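Local coordinates for protein peptidoglycan D,D-transpeptidase MrdA (PDB 7KIS) that probably cross-links peptidoglycan in the cell wall as a penicillin-binding D,D-transpeptidase and is held here in complex with the diazabicyclooctane inhibitor WCK 5153, at residues A[510-523]-A[529-541]. Residues are numbered along the deposited sequence; the frame is centred on the assembly and turned at random.
Sequences DYGMQQVVHGARGT and ATSAYLIAGKSGT. With C9D ((2S,5R)-1-formyl-N'-[(3R)-pyrrolidine-3-carbonyl]-5-[(sulfooxy)amino]piperidine-2-carbohydrazide), chain C.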
loop_
_atom_site.group_PDB
_atom_site.type_symbol
_atom_site.label_atom_id
_atom_site.label_comp_id
_atom_site.label_asym_id
_atom_site.label_seq_id
_atom_site.Cartn_x
_atom_site.Cartn_y
_atom_site.Cartn_z
ATOM N N ASP A 510 9.311 17.194 0.203
ATOM C CA ASP A 510 9.333 16.555 1.514
ATOM C C ASP A 510 9.148 17.578 2.627
ATOM O O ASP A 510 8.440 17.319 3.607
ATOM C CB ASP A 510 10.638 15.782 1.704
ATOM C CG ASP A 510 10.698 14.520 0.862
ATOM O OD1 ASP A 510 9.752 14.269 0.088
ATOM O OD2 ASP A 510 11.698 13.778 0.974
ATOM N N TYR A 511 9.771 18.752 2.491
ATOM C CA TYR A 511 9.572 19.805 3.481
ATOM C C TYR A 511 8.139 20.319 3.468
ATOM O O TYR A 511 7.607 20.692 4.521
ATOM C CB TYR A 511 10.551 20.954 3.240
ATOM C CG TYR A 511 10.500 22.023 4.308
ATOM C CD1 TYR A 511 11.022 21.791 5.574
ATOM C CD2 TYR A 511 9.928 23.262 4.053
ATOM C CE1 TYR A 511 10.978 22.764 6.554
ATOM C CE2 TYR A 511 9.880 24.241 5.027
ATOM C CZ TYR A 511 10.407 23.987 6.276
ATOM O OH TYR A 511 10.363 24.955 7.251
ATOM N N GLY A 512 7.502 20.350 2.297
ATOM C CA GLY A 512 6.090 20.692 2.255
ATOM C C GLY A 512 5.242 19.648 2.953
ATOM O O GLY A 512 4.342 19.977 3.731
ATOM N N MET A 513 5.513 18.370 2.676
ATOM C CA MET A 513 4.886 17.294 3.433
ATOM C C MET A 513 5.264 17.357 4.906
ATOM O O MET A 513 4.474 16.961 5.770
ATOM C CB MET A 513 5.283 15.937 2.853
ATOM C CG MET A 513 4.798 15.680 1.442
ATOM S SD MET A 513 5.324 14.059 0.856
ATOM C CE MET A 513 4.316 12.980 1.870
ATOM N N GLN A 514 6.472 17.838 5.210
ATOM C CA GLN A 514 6.912 17.923 6.598
ATOM C C GLN A 514 6.093 18.942 7.381
ATOM O O GLN A 514 5.741 18.701 8.541
ATOM C CB GLN A 514 8.396 18.282 6.640
ATOM C CG GLN A 514 9.079 18.012 7.960
ATOM C CD GLN A 514 10.578 18.188 7.864
ATOM O OE1 GLN A 514 11.180 18.918 8.650
ATOM N NE2 GLN A 514 11.190 17.523 6.890
ATOM N N GLN A 515 5.772 20.079 6.763
ATOM C CA GLN A 515 4.978 21.107 7.424
ATOM C C GLN A 515 3.498 20.758 7.495
ATOM O O GLN A 515 2.738 21.480 8.150
ATOM C CB GLN A 515 5.164 22.456 6.724
ATOM C CG GLN A 515 6.602 22.954 6.728
ATOM C CD GLN A 515 7.153 23.140 8.130
ATOM O OE1 GLN A 515 7.980 22.352 8.591
ATOM N NE2 GLN A 515 6.699 24.186 8.813
ATOM N N VAL A 516 3.070 19.686 6.825
ATOM C CA VAL A 516 1.692 19.218 6.956
ATOM C C VAL A 516 1.392 18.843 8.402
ATOM O O VAL A 516 0.300 19.114 8.918
ATOM C CB VAL A 516 1.442 18.038 5.998
ATOM C CG1 VAL A 516 0.078 17.415 6.250
ATOM C CG2 VAL A 516 1.570 18.492 4.553
ATOM N N VAL A 517 2.358 18.229 9.084
ATOM C CA VAL A 517 2.133 17.657 10.406
ATOM C C VAL A 517 2.692 18.582 11.483
ATOM O O VAL A 517 2.177 18.626 12.605
ATOM C CB VAL A 517 2.757 16.252 10.500
ATOM C CG1 VAL A 517 2.471 15.620 11.854
ATOM C CG2 VAL A 517 2.232 15.368 9.378
ATOM N N HIS A 518 3.732 19.346 11.147
ATOM C CA HIS A 518 4.409 20.181 12.127
ATOM C C HIS A 518 4.295 21.676 11.870
ATOM O O HIS A 518 4.640 22.462 12.760
ATOM C CB HIS A 518 5.897 19.807 12.210
ATOM C CG HIS A 518 6.146 18.445 12.780
ATOM N ND1 HIS A 518 6.129 18.191 14.134
ATOM C CD2 HIS A 518 6.417 17.262 12.178
ATOM C CE1 HIS A 518 6.379 16.910 14.343
ATOM N NE2 HIS A 518 6.558 16.325 13.172
ATOM N N GLY A 519 3.827 22.096 10.697
ATOM C CA GLY A 519 3.719 23.511 10.418
ATOM C C GLY A 519 2.665 24.191 11.269
ATOM O O GLY A 519 1.711 23.578 11.749
ATOM N N ALA A 520 2.848 25.501 11.455
ATOM C CA ALA A 520 1.908 26.282 12.249
ATOM C C ALA A 520 0.523 26.332 11.618
ATOM O O ALA A 520 -0.454 26.620 12.319
ATOM C CB ALA A 520 2.440 27.700 12.454
ATOM N N ARG A 521 0.418 26.061 10.316
ATOM C CA ARG A 521 -0.856 26.061 9.608
ATOM C C ARG A 521 -1.070 24.760 8.848
ATOM O O ARG A 521 -1.773 24.736 7.834
ATOM C CB ARG A 521 -0.938 27.236 8.639
ATOM C CG ARG A 521 -1.509 28.507 9.213
ATOM C CD ARG A 521 -1.468 29.539 8.127
ATOM N NE ARG A 521 -0.319 29.282 7.263
ATOM C CZ ARG A 521 0.298 30.211 6.552
ATOM N NH1 ARG A 521 -0.137 31.455 6.599
ATOM N NH2 ARG A 521 1.339 29.900 5.791
ATOM N N GLY A 522 -0.482 23.669 9.326
ATOM C CA GLY A 522 -0.677 22.393 8.679
ATOM C C GLY A 522 -2.042 21.812 8.992
ATOM O O GLY A 522 -2.637 22.079 10.034
ATOM N N THR A 523 -2.551 21.011 8.055
ATOM C CA THR A 523 -3.847 20.377 8.268
ATOM C C THR A 523 -3.799 19.409 9.442
ATOM O O THR A 523 -4.786 19.267 10.172
ATOM C CB THR A 523 -4.297 19.654 6.999
ATOM O OG1 THR A 523 -3.317 18.676 6.630
ATOM C CG2 THR A 523 -4.473 20.645 5.858
ATOM N N ALA A 529 2.196 17.904 17.318
ATOM C CA ALA A 529 2.400 18.314 18.702
ATOM C C ALA A 529 2.661 17.127 19.617
ATOM O O ALA A 529 3.248 17.304 20.690
ATOM C CB ALA A 529 1.190 19.102 19.202
ATOM N N THR A 530 2.238 15.927 19.222
ATOM C CA THR A 530 2.403 14.725 20.026
ATOM C C THR A 530 3.511 13.820 19.506
ATOM O O THR A 530 3.538 12.633 19.844
ATOM C CB THR A 530 1.088 13.945 20.082
ATOM O OG1 THR A 530 0.623 13.697 18.748
ATOM C CG2 THR A 530 0.035 14.730 20.842
ATOM N N SER A 531 4.436 14.354 18.716
ATOM C CA SER A 531 5.430 13.539 18.038
ATOM C C SER A 531 6.820 13.783 18.610
ATOM O O SER A 531 7.157 14.895 19.027
ATOM C CB SER A 531 5.437 13.827 16.532
ATOM O OG SER A 531 6.418 13.052 15.869
ATOM N N ALA A 532 7.619 12.718 18.627
ATOM C CA ALA A 532 9.019 12.782 19.017
ATOM C C ALA A 532 9.955 12.766 17.817
ATOM O O ALA A 532 11.177 12.752 17.997
ATOM C CB ALA A 532 9.361 11.619 19.955
ATOM N N TYR A 533 9.410 12.766 16.604
ATOM C CA TYR A 533 10.207 12.723 15.389
ATOM C C TYR A 533 9.468 13.489 14.304
ATOM O O TYR A 533 8.246 13.654 14.357
ATOM C CB TYR A 533 10.476 11.282 14.940
ATOM C CG TYR A 533 9.242 10.407 14.947
ATOM C CD1 TYR A 533 8.921 9.640 16.056
ATOM C CD2 TYR A 533 8.396 10.354 13.846
ATOM C CE1 TYR A 533 7.794 8.844 16.070
ATOM C CE2 TYR A 533 7.264 9.558 13.852
ATOM C CZ TYR A 533 6.970 8.806 14.969
ATOM O OH TYR A 533 5.848 8.011 14.988
ATOM N N LEU A 534 10.222 13.954 13.314
ATOM C CA LEU A 534 9.623 14.700 12.218
ATOM C C LEU A 534 8.885 13.749 11.284
ATOM O O LEU A 534 9.407 12.692 10.916
ATOM C CB LEU A 534 10.692 15.483 11.457
ATOM C CG LEU A 534 11.294 16.662 12.225
ATOM C CD1 LEU A 534 12.258 17.444 11.350
ATOM C CD2 LEU A 534 10.199 17.570 12.769
ATOM N N ILE A 535 7.667 14.123 10.908
ATOM C CA ILE A 535 6.827 13.321 10.027
ATOM C C ILE A 535 6.580 14.121 8.759
ATOM O O ILE A 535 6.077 15.251 8.818
ATOM C CB ILE A 535 5.497 12.939 10.695
ATOM C CG1 ILE A 535 5.750 12.152 11.982
ATOM C CG2 ILE A 535 4.624 12.147 9.734
ATOM C CD1 ILE A 535 4.602 12.211 12.967
ATOM N N ALA A 536 6.935 13.541 7.616
ATOM C CA ALA A 536 6.659 14.148 6.316
ATOM C C ALA A 536 5.501 13.370 5.702
ATOM O O ALA A 536 5.691 12.348 5.041
ATOM C CB ALA A 536 7.897 14.133 5.429
ATOM N N GLY A 537 4.286 13.862 5.938
ATOM C CA GLY A 537 3.083 13.195 5.490
ATOM C C GLY A 537 2.132 14.168 4.816
ATOM O O GLY A 537 2.436 15.349 4.645
ATOM N N LYS A 538 0.978 13.632 4.421
ATOM C CA LYS A 538 -0.081 14.458 3.855
ATOM C C LYS A 538 -1.404 13.719 3.970
ATOM O O LYS A 538 -1.486 12.533 3.638
ATOM C CB LYS A 538 0.188 14.828 2.397
ATOM C CG LYS A 538 -0.851 15.802 1.873
ATOM C CD LYS A 538 -0.617 16.184 0.437
ATOM C CE LYS A 538 -1.509 17.344 0.059
ATOM N NZ LYS A 538 -2.881 17.130 0.593
ATOM N N SER A 539 -2.429 14.423 4.434
ATOM C CA SER A 539 -3.754 13.849 4.578
ATOM C C SER A 539 -4.586 14.089 3.324
ATOM O O SER A 539 -4.282 14.951 2.496
ATOM C CB SER A 539 -4.470 14.441 5.792
ATOM O OG SER A 539 -4.190 15.824 5.927
ATOM N N GLY A 540 -5.649 13.304 3.195
ATOM C CA GLY A 540 -6.574 13.464 2.093
ATOM C C GLY A 540 -7.874 12.750 2.388
ATOM O O GLY A 540 -8.063 12.163 3.456
ATOM N N THR A 541 -8.774 12.814 1.414
ATOM C CA THR A 541 -10.075 12.167 1.480
ATOM C C THR A 541 -10.309 11.437 0.167
ATOM O O THR A 541 -9.898 11.911 -0.896
ATOM C CB THR A 541 -11.208 13.168 1.742
ATOM O OG1 THR A 541 -11.175 14.204 0.754
ATOM C CG2 THR A 541 -11.061 13.789 3.123
HETATM O OAF C9D C . -7.215 15.946 6.098
HETATM S SAY C9D C . -7.888 17.045 5.291
HETATM O OAD C9D C . -9.358 17.139 5.639
HETATM O OAE C9D C . -7.130 18.269 5.755
HETATM O OAR C9D C . -7.686 16.793 3.624
HETATM N NAQ C9D C . -7.511 18.075 2.999
HETATM C CAU C9D C . -8.704 18.398 2.115
HETATM C CAJ C9D C . -9.785 17.420 2.381
HETATM C CB C9D C . -10.916 17.538 1.438
HETATM C CAM C9D C . -8.261 18.428 0.651
HETATM N N C9D C . -9.012 17.461 -0.236
HETATM C CAG C9D C . -8.272 16.373 -0.876
HETATM O OAA C9D C . -8.796 15.316 -1.036
HETATM C CA C9D C . -10.494 17.271 -0.004
HETATM C C C9D C . -11.290 18.203 -0.902
HETATM O O C9D C . -12.468 18.231 -0.801
HETATM N NAP C9D C . -10.621 19.081 -1.892
HETATM N NAO C9D C . -11.454 19.919 -2.681
HETATM C CAS C9D C . -12.418 19.326 -3.609
HETATM O OAB C9D C . -12.503 18.146 -3.719
HETATM C CAV C9D C . -13.354 20.268 -4.460
HETATM C CAI C9D C . -13.904 21.386 -3.506
HETATM C CAH C9D C . -15.420 21.003 -3.242
HETATM N NAN C9D C . -15.785 20.307 -4.337
HETATM C CAL C9D C . -14.433 19.552 -4.883
#
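G537 and A536 press against M513 and Q514 where helix 504-518 packs on strand 536-541, an edge strand of the five-stranded antiparallel sheet of the penicillin-binding transpeptidase fold. The strand carries the K-S-G signature, K538-S539-G540, of the active site. The axes of helix segment 510-518 and strand 536-541 approach to 5.3 Å at 69°, and small residues make this closeness possible: the CA atoms of Q514 and A536 are 3.8 Å apart. G537 N gives a weak hydrogen bond to M513 O, while the CB of A536 lies 4.1 Å from the CB of M513. The M513 chain bends at chi3 (70°), which carries CE to A536 O. V516 sets CB and both methyls around G537 O, and V517 CG2 meets I535 CG2 deeper in the interior, where M603 of helix 591-607 also touches I535.

Toward solvent the fit is looser, with Q514 and H518 partly exposed. L534 is exposed and spreads its two methyls: CD1 lies alongside the Q514 amide, and CD2 makes a CH-pi contact over one face of the H518 ring, 3.9 Å from its centroid. V517 CG1 comes over the opposite face. Near the ring plane, H518 NE2 could accept a weak hydrogen bond from I535 N or, if protonated, give one to Y533 O; a single NE2 cannot do both at once.

At the other end the contact reaches the inhibitor pocket. The extended K538 side chain runs to S327, the predicted acyl-ester serine, where NZ makes weak hydrogen bonds to S327 O and S384 OG. T541 OG1 gives a hydrogen bond to the inhibitor carbonyl oxygen OAA. With chi1 at 38°, S539 OG sits between its backbone N and carbonyl carbon, receives a hydrogen bond from T523 OG1 at 3.1 Å, and gives a weak one to sulfate oxygen OAF at 3.0 Å.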